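Eukaryotic translation initiation factor 2A (Schizosaccharomyces pombe, PDB 3WJ9) is thought to direct methionyl-tRNAi to 40S ribosomal subunits in a codon-dependent manner, in the early steps of translating a small number of specific mRNAs. Local coordinates at residues I306-T314 and L326-D337; L163-F171 and V181-K189. One frame throughout, in Å; residues are numbered along the deposited sequence.

Interaction 1: residues I306-T314 and L326-D337; sequences IIPPAPRNT and LAGFGNLQGSID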
ATOM      1  N   ILE A 306       0.038  20.282  16.429  1.00 60.28           N
ATOM      2  CA  ILE A 306      -0.360  19.347  17.474  1.00 57.26           C
ATOM      3  C   ILE A 306      -1.882  19.282  17.553  1.00 57.30           C
ATOM      4  O   ILE A 306      -2.517  20.141  18.161  1.00 57.42           O
ATOM      5  CB  ILE A 306       0.219  19.743  18.850  1.00 69.11           C
ATOM      6  CG1 ILE A 306       1.746  19.835  18.790  1.00 56.69           C
ATOM      7  CG2 ILE A 306      -0.201  18.744  19.918  1.00 58.80           C
ATOM      8  CD1 ILE A 306       2.430  18.522  18.481  1.00 64.65           C
ATOM      9  N   ILE A 307      -2.464  18.268  16.920  1.00 58.04           N
ATOM     10  CA  ILE A 307      -3.909  18.074  16.962  1.00 51.27           C
ATOM     11  C   ILE A 307      -4.307  17.431  18.286  1.00 50.52           C
ATOM     12  O   ILE A 307      -3.879  16.318  18.588  1.00 54.99           O
ATOM     13  CB  ILE A 307      -4.407  17.201  15.790  1.00 53.33           C
ATOM     14  CG1 ILE A 307      -4.156  17.904  14.454  1.00 55.70           C
ATOM     15  CG2 ILE A 307      -5.889  16.893  15.952  1.00 46.96           C
ATOM     16  CD1 ILE A 307      -4.568  17.090  13.241  1.00 59.66           C
ATOM     17  N   PRO A 308      -5.177  18.098  19.038  1.00 50.72           N
ATOM     18  CA  PRO A 308      -5.541  17.690  20.404  1.00 37.84           C
ATOM     19  C   PRO A 308      -6.259  16.342  20.503  1.00 42.36           C
ATOM     20  O   PRO A 308      -6.975  15.956  19.583  1.00 54.32           O
ATOM     21  CB  PRO A 308      -6.480  18.809  20.861  1.00 53.37           C
ATOM     22  CG  PRO A 308      -6.077  19.993  20.050  1.00 56.13           C
ATOM     23  CD  PRO A 308      -5.662  19.450  18.714  1.00 44.95           C
ATOM     24  N   PRO A 309      -6.044  15.635  21.611  1.00 45.84           N
ATOM     25  CA  PRO A 309      -6.596  14.291  21.806  1.00 46.75           C
ATOM     26  C   PRO A 309      -8.035  14.162  21.301  1.00 42.52           C
ATOM     27  O   PRO A 309      -8.908  14.935  21.700  1.00 46.21           O
ATOM     28  CB  PRO A 309      -6.526  14.110  23.322  1.00 51.45           C
ATOM     29  CG  PRO A 309      -5.339  14.910  23.719  1.00 45.33           C
ATOM     30  CD  PRO A 309      -5.341  16.116  22.815  1.00 52.97           C
ATOM     31  N   ALA A 310      -8.259  13.193  20.418  1.00 51.26           N
ATOM     32  CA  ALA A 310      -9.572  12.948  19.828  1.00 47.11           C
ATOM     33  C   ALA A 310      -9.723  11.461  19.507  1.00 56.09           C
ATOM     34  O   ALA A 310      -8.724  10.763  19.327  1.00 55.80           O
ATOM     35  CB  ALA A 310      -9.760  13.796  18.573  1.00 38.79           C
ATOM     36  N   PRO A 311     -10.948  10.992  19.319  1.00 56.92           N
ATOM     37  CA  PRO A 311     -11.140   9.552  19.144  1.00 51.10           C
ATOM     38  C   PRO A 311     -10.782   9.184  17.719  1.00 49.92           C
ATOM     39  O   PRO A 311     -11.648   8.937  16.884  1.00 58.64           O
ATOM     40  CB  PRO A 311     -12.641   9.371  19.369  1.00 43.66           C
ATOM     41  CG  PRO A 311     -13.041  10.530  20.214  1.00 53.81           C
ATOM     42  CD  PRO A 311     -12.177  11.667  19.760  1.00 41.43           C
ATOM     43  N   ARG A 312      -9.477   9.158  17.460  1.00 54.45           N
ATOM     44  CA  ARG A 312      -8.952   8.893  16.125  1.00 44.17           C
ATOM     45  C   ARG A 312      -7.861   7.823  16.150  1.00 44.75           C
ATOM     46  O   ARG A 312      -7.094   7.726  17.108  1.00 44.17           O
ATOM     47  CB  ARG A 312      -8.409  10.184  15.510  1.00 36.40           C
ATOM     48  CG  ARG A 312      -9.338  11.383  15.666  1.00 41.52           C
ATOM     49  CD  ARG A 312     -10.581  11.256  14.797  1.00 58.77           C
ATOM     50  NE  ARG A 312     -11.346  12.499  14.762  1.00 50.37           N
ATOM     51  CZ  ARG A 312     -12.627  12.600  15.101  1.00 53.33           C
ATOM     52  NH1 ARG A 312     -13.295  11.526  15.499  1.00 51.39           N
ATOM     53  NH2 ARG A 312     -13.242  13.772  15.039  1.00 60.27           N
ATOM     54  N   ASN A 313      -7.801   7.021  15.090  1.00 39.63           N
ATOM     55  CA  ASN A 313      -6.821   5.946  14.994  1.00 36.68           C
ATOM     56  C   ASN A 313      -6.156   5.876  13.624  1.00 39.38           C
ATOM     57  O   ASN A 313      -5.408   4.944  13.335  1.00 50.73           O
ATOM     58  CB  ASN A 313      -7.478   4.598  15.312  1.00 40.83           C
ATOM     59  CG  ASN A 313      -8.664   4.289  14.404  1.00 41.32           C
ATOM     60  OD1 ASN A 313      -8.805   4.855  13.321  1.00 39.24           O
ATOM     61  ND2 ASN A 313      -9.520   3.376  14.849  1.00 40.45           N
ATOM     62  N   THR A 314      -6.445   6.858  12.775  1.00 36.46           N
ATOM     63  CA  THR A 314      -6.011   6.805  11.385  1.00 29.17           C
ATOM     64  C   THR A 314      -5.745   8.192  10.806  1.00 29.15           C
ATOM     65  O   THR A 314      -6.572   9.093  10.927  1.00 33.46           O
ATOM     66  CB  THR A 314      -7.063   6.092  10.510  1.00 35.94           C
ATOM     67  OG1 THR A 314      -7.383   4.817  11.085  1.00 42.02           O
ATOM     68  CG2 THR A 314      -6.541   5.892   9.095  1.00 39.77           C
ATOM     69  N   LEU A 326      -8.160  12.982   9.486  1.00 41.62           N
ATOM     70  CA  LEU A 326      -8.044  12.320  10.779  1.00 44.95           C
ATOM     71  C   LEU A 326      -9.346  11.599  11.112  1.00 39.08           C
ATOM     72  O   LEU A 326     -10.382  12.232  11.312  1.00 43.62           O
ATOM     73  CB  LEU A 326      -7.686  13.330  11.870  1.00 36.47           C
ATOM     74  CG  LEU A 326      -7.271  12.735  13.216  1.00 44.22           C
ATOM     75  CD1 LEU A 326      -6.083  11.804  13.050  1.00 49.53           C
ATOM     76  CD2 LEU A 326      -6.959  13.827  14.224  1.00 48.59           C
ATOM     77  N   ALA A 327      -9.290  10.273  11.167  1.00 37.50           N
ATOM     78  CA  ALA A 327     -10.502   9.475  11.303  1.00 31.33           C
ATOM     79  C   ALA A 327     -10.382   8.376  12.352  1.00 47.31           C
ATOM     80  O   ALA A 327      -9.302   8.106  12.873  1.00 59.64           O
ATOM     81  CB  ALA A 327     -10.871   8.869   9.959  1.00 40.31           C
ATOM     82  N   GLY A 328     -11.514   7.747  12.649  1.00 44.96           N
ATOM     83  CA  GLY A 328     -11.565   6.631  13.573  1.00 34.85           C
ATOM     84  C   GLY A 328     -12.241   5.433  12.936  1.00 40.18           C
ATOM     85  O   GLY A 328     -13.450   5.443  12.708  1.00 58.23           O
ATOM     86  N   PHE A 329     -11.456   4.399  12.642  1.00 51.80           N
ATOM     87  CA  PHE A 329     -11.971   3.201  11.984  1.00 41.74           C
ATOM     88  C   PHE A 329     -11.878   1.972  12.886  1.00 68.86           C
ATOM     89  O   PHE A 329     -11.260   2.014  13.949  1.00 67.80           O
ATOM     90  CB  PHE A 329     -11.212   2.931  10.681  1.00 51.66           C
ATOM     91  CG  PHE A 329     -11.282   4.052   9.677  1.00 49.18           C
ATOM     92  CD1 PHE A 329     -12.368   4.915   9.638  1.00 63.62           C
ATOM     93  CD2 PHE A 329     -10.264   4.224   8.755  1.00 47.08           C
ATOM     94  CE1 PHE A 329     -12.424   5.937   8.706  1.00 54.50           C
ATOM     95  CE2 PHE A 329     -10.314   5.240   7.823  1.00 48.74           C
ATOM     96  CZ  PHE A 329     -11.393   6.098   7.797  1.00 45.69           C
ATOM     97  N   GLY A 330     -12.485   0.873  12.446  1.00 82.70           N
ATOM     98  CA  GLY A 330     -12.423  -0.386  13.171  1.00 92.28           C
ATOM     99  C   GLY A 330     -13.507  -0.533  14.219  1.00 80.63           C
ATOM    100  O   GLY A 330     -13.518  -1.494  14.986  1.00 75.93           O
ATOM    101  N   ASN A 331     -14.427   0.423  14.239  1.00 60.81           N
ATOM    102  CA  ASN A 331     -15.473   0.471  15.250  1.00 67.70           C
ATOM    103  C   ASN A 331     -16.612   1.388  14.823  1.00 64.54           C
ATOM    104  O   ASN A 331     -16.525   2.052  13.792  1.00 72.86           O
ATOM    105  CB  ASN A 331     -14.891   0.941  16.581  1.00 66.63           C
ATOM    106  CG  ASN A 331     -14.074   2.207  16.436  1.00 62.12           C
ATOM    107  OD1 ASN A 331     -14.602   3.263  16.089  1.00 65.79           O
ATOM    108  ND2 ASN A 331     -12.775   2.106  16.692  1.00 44.23           N
ATOM    109  N   LEU A 332     -17.674   1.428  15.620  1.00 49.76           N
ATOM    110  CA  LEU A 332     -18.803   2.305  15.329  1.00 57.29           C
ATOM    111  C   LEU A 332     -18.453   3.751  15.668  1.00 61.13           C
ATOM    112  O   LEU A 332     -17.381   4.025  16.207  1.00 54.16           O
ATOM    113  CB  LEU A 332     -20.050   1.867  16.101  1.00 71.39           C
ATOM    114  CG  LEU A 332     -20.847   0.683  15.547  1.00 71.48           C
ATOM    115  CD1 LEU A 332     -20.140  -0.645  15.789  1.00 76.75           C
ATOM    116  CD2 LEU A 332     -22.242   0.655  16.136  1.00 56.25           C
ATOM    117  N   GLN A 333     -19.364   4.665  15.344  1.00 71.64           N
ATOM    118  CA  GLN A 333     -19.187   6.091  15.614  1.00 69.10           C
ATOM    119  C   GLN A 333     -17.887   6.625  15.022  1.00 64.36           C
ATOM    120  O   GLN A 333     -17.154   7.368  15.675  1.00 73.64           O
ATOM    121  CB  GLN A 333     -19.228   6.359  17.123  1.00 79.66           C
ATOM    122  CG  GLN A 333     -20.551   6.004  17.779  1.00 84.51           C
ATOM    123  CD  GLN A 333     -20.436   4.838  18.739  1.00 67.52           C
ATOM    124  OE1 GLN A 333     -19.400   4.637  19.371  1.00 66.24           O
ATOM    125  NE2 GLN A 333     -21.503   4.057  18.849  1.00 45.23           N
ATOM    126  N   GLY A 334     -17.607   6.240  13.782  1.00 60.87           N
ATOM    127  CA  GLY A 334     -16.377   6.638  13.125  1.00 62.56           C
ATOM    128  C   GLY A 334     -16.499   7.947  12.372  1.00 55.66           C
ATOM    129  O   GLY A 334     -16.966   7.979  11.237  1.00 59.77           O
ATOM    130  N   SER A 335     -16.070   9.032  13.006  1.00 45.35           N
ATOM    131  CA  SER A 335     -16.128  10.350  12.385  1.00 46.01           C
ATOM    132  C   SER A 335     -14.893  10.617  11.531  1.00 45.59           C
ATOM    133  O   SER A 335     -13.950   9.827  11.525  1.00 49.17           O
ATOM    134  CB  SER A 335     -16.275  11.438  13.450  1.00 47.13           C
ATOM    135  OG  SER A 335     -17.476  11.271  14.182  1.00 63.85           O
ATOM    136  N   ILE A 336     -14.915  11.729  10.803  1.00 48.90           N
ATOM    137  CA  ILE A 336     -13.787  12.134   9.968  1.00 38.71           C
ATOM    138  C   ILE A 336     -13.573  13.645  10.040  1.00 33.13           C
ATOM    139  O   ILE A 336     -14.520  14.421   9.895  1.00 54.06           O
ATOM    140  CB  ILE A 336     -13.990  11.726   8.487  1.00 36.44           C
ATOM    141  CG1 ILE A 336     -14.031  10.203   8.336  1.00 39.18           C
ATOM    142  CG2 ILE A 336     -12.885  12.305   7.613  1.00 41.10           C
ATOM    143  CD1 ILE A 336     -14.171   9.736   6.905  1.00 31.44           C
ATOM    144  N   ASP A 337     -12.329  14.056  10.270  1.00 33.29           N
ATOM    145  CA  ASP A 337     -11.967  15.469  10.268  1.00 40.24           C
ATOM    146  C   ASP A 337     -10.930  15.745   9.184  1.00 44.32           C
ATOM    147  O   ASP A 337     -10.083  14.898   8.902  1.00 41.91           O
ATOM    148  CB  ASP A 337     -11.429  15.894  11.636  1.00 48.30           C
ATOM    149  CG  ASP A 337     -12.480  15.827  12.724  1.00 59.98           C
ATOM    150  OD1 ASP A 337     -13.681  15.804  12.386  1.00 65.49           O
ATOM    151  OD2 ASP A 337     -12.107  15.803  13.917  1.00 59.60           O
TER

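Interaction 2: residues L163-F171 and V181-K189; sequences LRVEGISDF and VAVFIPEKK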
ATOM      1  N   LEU A 163      22.652  -9.816  -1.750  1.00 58.23           N
ATOM      2  CA  LEU A 163      23.101  -9.001  -0.625  1.00 59.75           C
ATOM      3  C   LEU A 163      23.934  -9.804   0.369  1.00 94.97           C
ATOM      4  O   LEU A 163      23.629 -10.956   0.673  1.00102.13           O
ATOM      5  CB  LEU A 163      21.915  -8.352   0.093  1.00 68.94           C
ATOM      6  CG  LEU A 163      22.324  -7.154   0.955  1.00 75.34           C
ATOM      7  CD1 LEU A 163      23.090  -6.145   0.113  1.00 74.09           C
ATOM      8  CD2 LEU A 163      21.119  -6.498   1.608  1.00 77.93           C
ATOM      9  N   ARG A 164      24.983  -9.163   0.876  1.00105.63           N
ATOM     10  CA  ARG A 164      25.974  -9.802   1.732  1.00 99.71           C
ATOM     11  C   ARG A 164      25.436 -10.262   3.084  1.00101.74           C
ATOM     12  O   ARG A 164      25.645 -11.409   3.481  1.00111.56           O
ATOM     13  CB  ARG A 164      27.143  -8.843   1.972  1.00 91.36           C
ATOM     14  CG  ARG A 164      27.854  -8.380   0.714  1.00 88.74           C
ATOM     15  CD  ARG A 164      28.606  -9.509   0.032  1.00117.77           C
ATOM     16  NE  ARG A 164      29.279  -9.044  -1.176  1.00114.89           N
ATOM     17  CZ  ARG A 164      30.478  -8.471  -1.190  1.00124.34           C
ATOM     18  NH1 ARG A 164      31.143  -8.291  -0.058  1.00121.05           N
ATOM     19  NH2 ARG A 164      31.012  -8.077  -2.338  1.00121.06           N
ATOM     20  N   VAL A 165      24.759  -9.359   3.788  1.00105.34           N
ATOM     21  CA  VAL A 165      24.430  -9.569   5.199  1.00107.88           C
ATOM     22  C   VAL A 165      23.601 -10.831   5.461  1.00101.93           C
ATOM     23  O   VAL A 165      22.877 -11.312   4.585  1.00 88.94           O
ATOM     24  CB  VAL A 165      23.692  -8.344   5.782  1.00101.22           C
ATOM     25  CG1 VAL A 165      24.428  -7.064   5.414  1.00 92.38           C
ATOM     26  CG2 VAL A 165      22.257  -8.289   5.282  1.00103.83           C
ATOM     27  N   GLU A 166      23.724 -11.357   6.679  1.00100.27           N
ATOM     28  CA  GLU A 166      23.148 -12.650   7.037  1.00 82.47           C
ATOM     29  C   GLU A 166      22.030 -12.505   8.069  1.00 73.93           C
ATOM     30  O   GLU A 166      22.024 -11.565   8.866  1.00 70.46           O
ATOM     31  CB  GLU A 166      24.253 -13.576   7.566  1.00 81.76           C
ATOM     32  CG  GLU A 166      23.780 -14.868   8.229  1.00 95.29           C
ATOM     33  CD  GLU A 166      24.847 -15.950   8.247  1.00110.82           C
ATOM     34  OE1 GLU A 166      25.930 -15.730   7.664  1.00101.48           O
ATOM     35  OE2 GLU A 166      24.608 -17.013   8.860  1.00102.21           O
ATOM     36  N   GLY A 167      21.082 -13.438   8.039  1.00 79.44           N
ATOM     37  CA  GLY A 167      20.021 -13.481   9.024  1.00 83.00           C
ATOM     38  C   GLY A 167      18.984 -12.402   8.806  1.00 85.25           C
ATOM     39  O   GLY A 167      18.478 -11.823   9.759  1.00 86.89           O
ATOM     40  N   ILE A 168      18.675 -12.130   7.544  1.00 81.21           N
ATOM     41  CA  ILE A 168      17.656 -11.146   7.196  1.00 87.66           C
ATOM     42  C   ILE A 168      16.245 -11.660   7.443  1.00 94.60           C
ATOM     43  O   ILE A 168      15.853 -12.689   6.892  1.00 97.59           O
ATOM     44  CB  ILE A 168      17.736 -10.738   5.711  1.00 87.03           C
ATOM     45  CG1 ILE A 168      19.063 -10.045   5.402  1.00 84.11           C
ATOM     46  CG2 ILE A 168      16.547  -9.859   5.343  1.00 96.67           C
ATOM     47  CD1 ILE A 168      19.449 -10.099   3.930  1.00101.76           C
ATOM     48  N   SER A 169      15.445 -10.914   8.209  1.00 88.13           N
ATOM     49  CA  SER A 169      14.024 -11.255   8.396  1.00 95.97           C
ATOM     50  C   SER A 169      13.035 -10.527   7.460  1.00102.17           C
ATOM     51  O   SER A 169      12.160 -11.155   6.867  1.00110.76           O
ATOM     52  CB  SER A 169      13.613 -11.033   9.853  1.00101.58           C
ATOM     53  OG  SER A 169      12.203 -11.016   9.986  1.00113.53           O
ATOM     54  N   ASP A 170      13.190  -9.211   7.333  1.00 91.52           N
ATOM     55  CA  ASP A 170      12.454  -8.389   6.368  1.00 89.69           C
ATOM     56  C   ASP A 170      13.298  -7.267   5.755  1.00 76.90           C
ATOM     57  O   ASP A 170      14.338  -6.892   6.293  1.00 79.31           O
ATOM     58  CB  ASP A 170      11.215  -7.775   7.027  1.00102.14           C
ATOM     59  CG  ASP A 170      10.400  -8.789   7.798  1.00103.79           C
ATOM     60  OD1 ASP A 170      10.464  -9.987   7.448  1.00101.55           O
ATOM     61  OD2 ASP A 170       9.693  -8.391   8.751  1.00 91.46           O
ATOM     62  N   PHE A 171      12.826  -6.732   4.631  1.00 73.02           N
ATOM     63  CA  PHE A 171      13.517  -5.666   3.902  1.00 61.32           C
ATOM     64  C   PHE A 171      12.521  -4.711   3.234  1.00 57.47           C
ATOM     65  O   PHE A 171      11.328  -4.999   3.185  1.00 60.98           O
ATOM     66  CB  PHE A 171      14.443  -6.266   2.844  1.00 65.98           C
ATOM     67  CG  PHE A 171      13.723  -6.707   1.603  1.00 62.94           C
ATOM     68  CD1 PHE A 171      12.874  -7.797   1.637  1.00 69.71           C
ATOM     69  CD2 PHE A 171      13.889  -6.031   0.406  1.00 52.31           C
ATOM     70  CE1 PHE A 171      12.199  -8.206   0.504  1.00 61.84           C
ATOM     71  CE2 PHE A 171      13.219  -6.438  -0.732  1.00 50.97           C
ATOM     72  CZ  PHE A 171      12.373  -7.528  -0.683  1.00 57.72           C
ATOM     73  N   VAL A 181      18.281   0.343  -0.840  1.00 50.16           N
ATOM     74  CA  VAL A 181      17.607  -0.706  -0.080  1.00 43.71           C
ATOM     75  C   VAL A 181      17.681  -0.444   1.425  1.00 55.30           C
ATOM     76  O   VAL A 181      18.599   0.223   1.901  1.00 64.60           O
ATOM     77  CB  VAL A 181      18.218  -2.095  -0.379  1.00 38.08           C
ATOM     78  CG1 VAL A 181      17.252  -3.206   0.011  1.00 41.24           C
ATOM     79  CG2 VAL A 181      18.586  -2.209  -1.846  1.00 56.00           C
ATOM     80  N   ALA A 182      16.696  -0.962   2.157  1.00 59.17           N
ATOM     81  CA  ALA A 182      16.694  -0.951   3.617  1.00 52.68           C
ATOM     82  C   ALA A 182      16.320  -2.341   4.125  1.00 56.52           C
ATOM     83  O   ALA A 182      15.335  -2.922   3.669  1.00 62.12           O
ATOM     84  CB  ALA A 182      15.730   0.087   4.143  1.00 57.43           C
ATOM     85  N   VAL A 183      17.109  -2.873   5.058  1.00 61.68           N
ATOM     86  CA  VAL A 183      16.974  -4.269   5.484  1.00 67.34           C
ATOM     87  C   VAL A 183      16.950  -4.395   7.019  1.00 60.92           C
ATOM     88  O   VAL A 183      17.383  -3.484   7.723  1.00 62.56           O
ATOM     89  CB  VAL A 183      18.126  -5.129   4.900  1.00 78.28           C
ATOM     90  CG1 VAL A 183      17.799  -6.603   4.979  1.00 77.85           C
ATOM     91  CG2 VAL A 183      18.405  -4.747   3.452  1.00 95.64           C
ATOM     92  N   PHE A 184      16.443  -5.516   7.532  1.00 61.22           N
ATOM     93  CA  PHE A 184      16.328  -5.727   8.979  1.00 69.04           C
ATOM     94  C   PHE A 184      16.713  -7.145   9.419  1.00 83.15           C
ATOM     95  O   PHE A 184      16.429  -8.120   8.726  1.00 73.71           O
ATOM     96  CB  PHE A 184      14.902  -5.413   9.440  1.00 81.07           C
ATOM     97  CG  PHE A 184      14.658  -5.683  10.900  1.00 82.49           C
ATOM     98  CD1 PHE A 184      15.090  -4.790  11.863  1.00 78.58           C
ATOM     99  CD2 PHE A 184      13.982  -6.820  11.305  1.00 85.21           C
ATOM    100  CE1 PHE A 184      14.865  -5.029  13.203  1.00 81.98           C
ATOM    101  CE2 PHE A 184      13.754  -7.065  12.646  1.00 88.60           C
ATOM    102  CZ  PHE A 184      14.195  -6.169  13.596  1.00 91.06           C
ATOM    103  N   ILE A 185      17.346  -7.243  10.586  1.00 90.92           N
ATOM    104  CA  ILE A 185      17.794  -8.521  11.144  1.00 83.93           C
ATOM    105  C   ILE A 185      17.166  -8.763  12.515  1.00 84.46           C
ATOM    106  O   ILE A 185      17.366  -7.973  13.430  1.00 71.47           O
ATOM    107  CB  ILE A 185      19.337  -8.571  11.278  1.00 75.28           C
ATOM    108  CG1 ILE A 185      20.012  -8.265   9.938  1.00 77.63           C
ATOM    109  CG2 ILE A 185      19.794  -9.911  11.842  1.00 68.89           C
ATOM    110  CD1 ILE A 185      20.437  -6.818   9.781  1.00 68.48           C
ATOM    111  N   PRO A 186      16.413  -9.865  12.665  1.00 96.46           N
ATOM    112  CA  PRO A 186      15.678 -10.122  13.908  1.00 99.02           C
ATOM    113  C   PRO A 186      16.602 -10.503  15.061  1.00 94.27           C
ATOM    114  O   PRO A 186      17.715 -10.971  14.826  1.00 88.59           O
ATOM    115  CB  PRO A 186      14.761 -11.286  13.532  1.00 93.20           C
ATOM    116  CG  PRO A 186      15.529 -12.027  12.500  1.00102.54           C
ATOM    117  CD  PRO A 186      16.291 -10.985  11.717  1.00101.97           C
ATOM    118  N   GLU A 187      16.132 -10.304  16.290  1.00 86.16           N
ATOM    119  CA  GLU A 187      16.932 -10.547  17.489  1.00 73.71           C
ATOM    120  C   GLU A 187      17.288 -12.017  17.677  1.00 87.19           C
ATOM    121  O   GLU A 187      16.425 -12.890  17.590  1.00 88.60           O
ATOM    122  CB  GLU A 187      16.190 -10.042  18.730  1.00 71.24           C
ATOM    123  CG  GLU A 187      16.824 -10.466  20.049  1.00 77.84           C
ATOM    124  CD  GLU A 187      15.834 -10.483  21.199  1.00 79.72           C
ATOM    125  OE1 GLU A 187      15.667  -9.439  21.865  1.00 79.95           O
ATOM    126  OE2 GLU A 187      15.219 -11.543  21.433  1.00 79.50           O
ATOM    127  N   LYS A 188      18.561 -12.285  17.947  1.00 87.67           N
ATOM    128  CA  LYS A 188      18.998 -13.636  18.279  1.00 91.52           C
ATOM    129  C   LYS A 188      19.739 -13.654  19.612  1.00 86.72           C
ATOM    130  O   LYS A 188      19.780 -12.651  20.322  1.00 83.00           O
ATOM    131  CB  LYS A 188      19.881 -14.211  17.169  1.00 94.13           C
ATOM    132  CG  LYS A 188      21.262 -13.586  17.063  1.00 94.13           C
ATOM    133  CD  LYS A 188      22.139 -14.386  16.113  1.00 89.97           C
ATOM    134  CE  LYS A 188      23.498 -13.737  15.916  1.00 93.91           C
ATOM    135  NZ  LYS A 188      24.582 -14.756  15.848  1.00 86.98           N
ATOM    136  N   LYS A 189      20.317 -14.801  19.951  1.00 89.07           N
ATOM    137  CA  LYS A 189      21.044 -14.952  21.205  1.00 98.86           C
ATOM    138  C   LYS A 189      22.324 -14.123  21.221  1.00112.08           C
ATOM    139  O   LYS A 189      23.106 -14.151  20.271  1.00115.27           O
ATOM    140  CB  LYS A 189      21.371 -16.426  21.449  1.00110.30           C
ATOM    141  CG  LYS A 189      22.092 -16.706  22.758  1.00124.00           C
ATOM    142  CD  LYS A 189      22.373 -18.193  22.906  1.00114.35           C
ATOM    143  CE  LYS A 189      23.261 -18.484  24.104  1.00 98.58           C
ATOM    144  NZ  LYS A 189      22.610 -18.109  25.388  1.00109.84           N
TER

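Interaction 1: residues I306-T314 and L326-D337
Arg-312 lies across Leu-326 and ends in a salt bridge with Asp-337. Its CB is 3.6 Å from Leu-326 CG, and its CG packs on the same atom. A bend at chi2 (-71°) turns the chain from that side chain to the backbone, with Arg-312 CD 3.6 Å from Leu-326 O. Arg-312 NE approaches Asp-337 OD2 at 3.5 Å without a bond, and CZ is near that oxygen too. Arg-312 NH1 comes to 3.6 Å from Ser-335 CB, while Arg-312 NH2 gives a nearly straight hydrogen bond (166°) to Asp-337 OD2 at 2.6 Å. That oxygen lies in the guanidinium plane but is met from above its carboxylate, the planes 78° apart. Asp-337 OD1 has a second partner, Thr-350 OG1, which helps fix the carboxylate. Leu-326 CD2, which also touches Arg-312 CG, meets Ile-307 CG2 tip to tip. Asn-313 OD1 accepts from Phe-329 N (2.8 Å) and, above its carbonyl plane, from Thr-314 OG1. Asn-313 N bonds to Ala-327 O at 2.9 Å, and Ala-327 N to Thr-314 O at 3.0 Å. Asn-313 and Thr-314 both face Ala-327, a classic beta bulge at the entry to strand 314-317 of a beta-propeller blade.

Interaction 2: residues L163-F171 and V181-K189
Val-183, the most covered residue of this contact, takes apolar contacts from Ile-168 and Leu-163. Val-183 CG1, anti to its own backbone N (chi1 -163°), is met by two branches of Ile-168: CG2 at 3.5 Å and CG1 at 3.7 Å, the side chains running obliquely to each other. The other branch of the valine, Val-183 CG2, reaches Leu-163 CD2 tip to tip at 3.7 Å. Phe-171 CB adds a looser contact with Val-183 CG1, and the edge of its ring faces Val-181 CG1. Replacing Ile-168 with alanine would probably open a gap beside Val-183 CG1 and weaken the packing on Leu-142 and Val-147, which the isoleucine also touches.

Those two residues sit on strands 138-143 and 146-151 of the preceding sheet, so the apolar side chains of Ile-168, Leu-163 and Phe-171 also touch the preceding blade of the beta-propeller. Strands 170-173 and 180-185 form a hairpin within one blade; Phe-171 and Val-183 are an antiparallel non-hydrogen-bonded pair, with CA atoms 4.0 Å apart.

Two backbone hydrogen bonds join the segments. Ser-169 N donates to Phe-184 O at 3.0 Å, with an angle of 153° at the hydrogen. Phe-184 N donates to Asp-170 O at 2.8 Å, but at 135° this bond is bent, and the bridge there is loose.

Van der Waals contacts complete the approach at the open end of the hairpin. Gly-167 O lies against Ile-185 CG2 and Pro-186 CD, and Ser-169 CB rests on the proline ring, 3.4 Å from Pro-186 CG.

In the fold
Both contacts lie in the beta-propeller part of the factor, which this chain represents, but in separate blades: their centres are about 35 Å apart and their nearest atoms about 21 Å, so they do not touch. They occupy comparable places nonetheless. Each takes in a connection from the last strand of one four-stranded sheet to the first strand of the next, and pairs it with that sheet's second strand, 323-327 in interaction 1 and 180-185 in interaction 2. Interaction 1 differs in also reaching the third strand, 335-340. Both have backbone bonds and apolar packing; interaction 1 adds a salt bridge and hydrogen bonds of the Asn-313 side chain. Both segments of interaction 2 come earlier in the sequence.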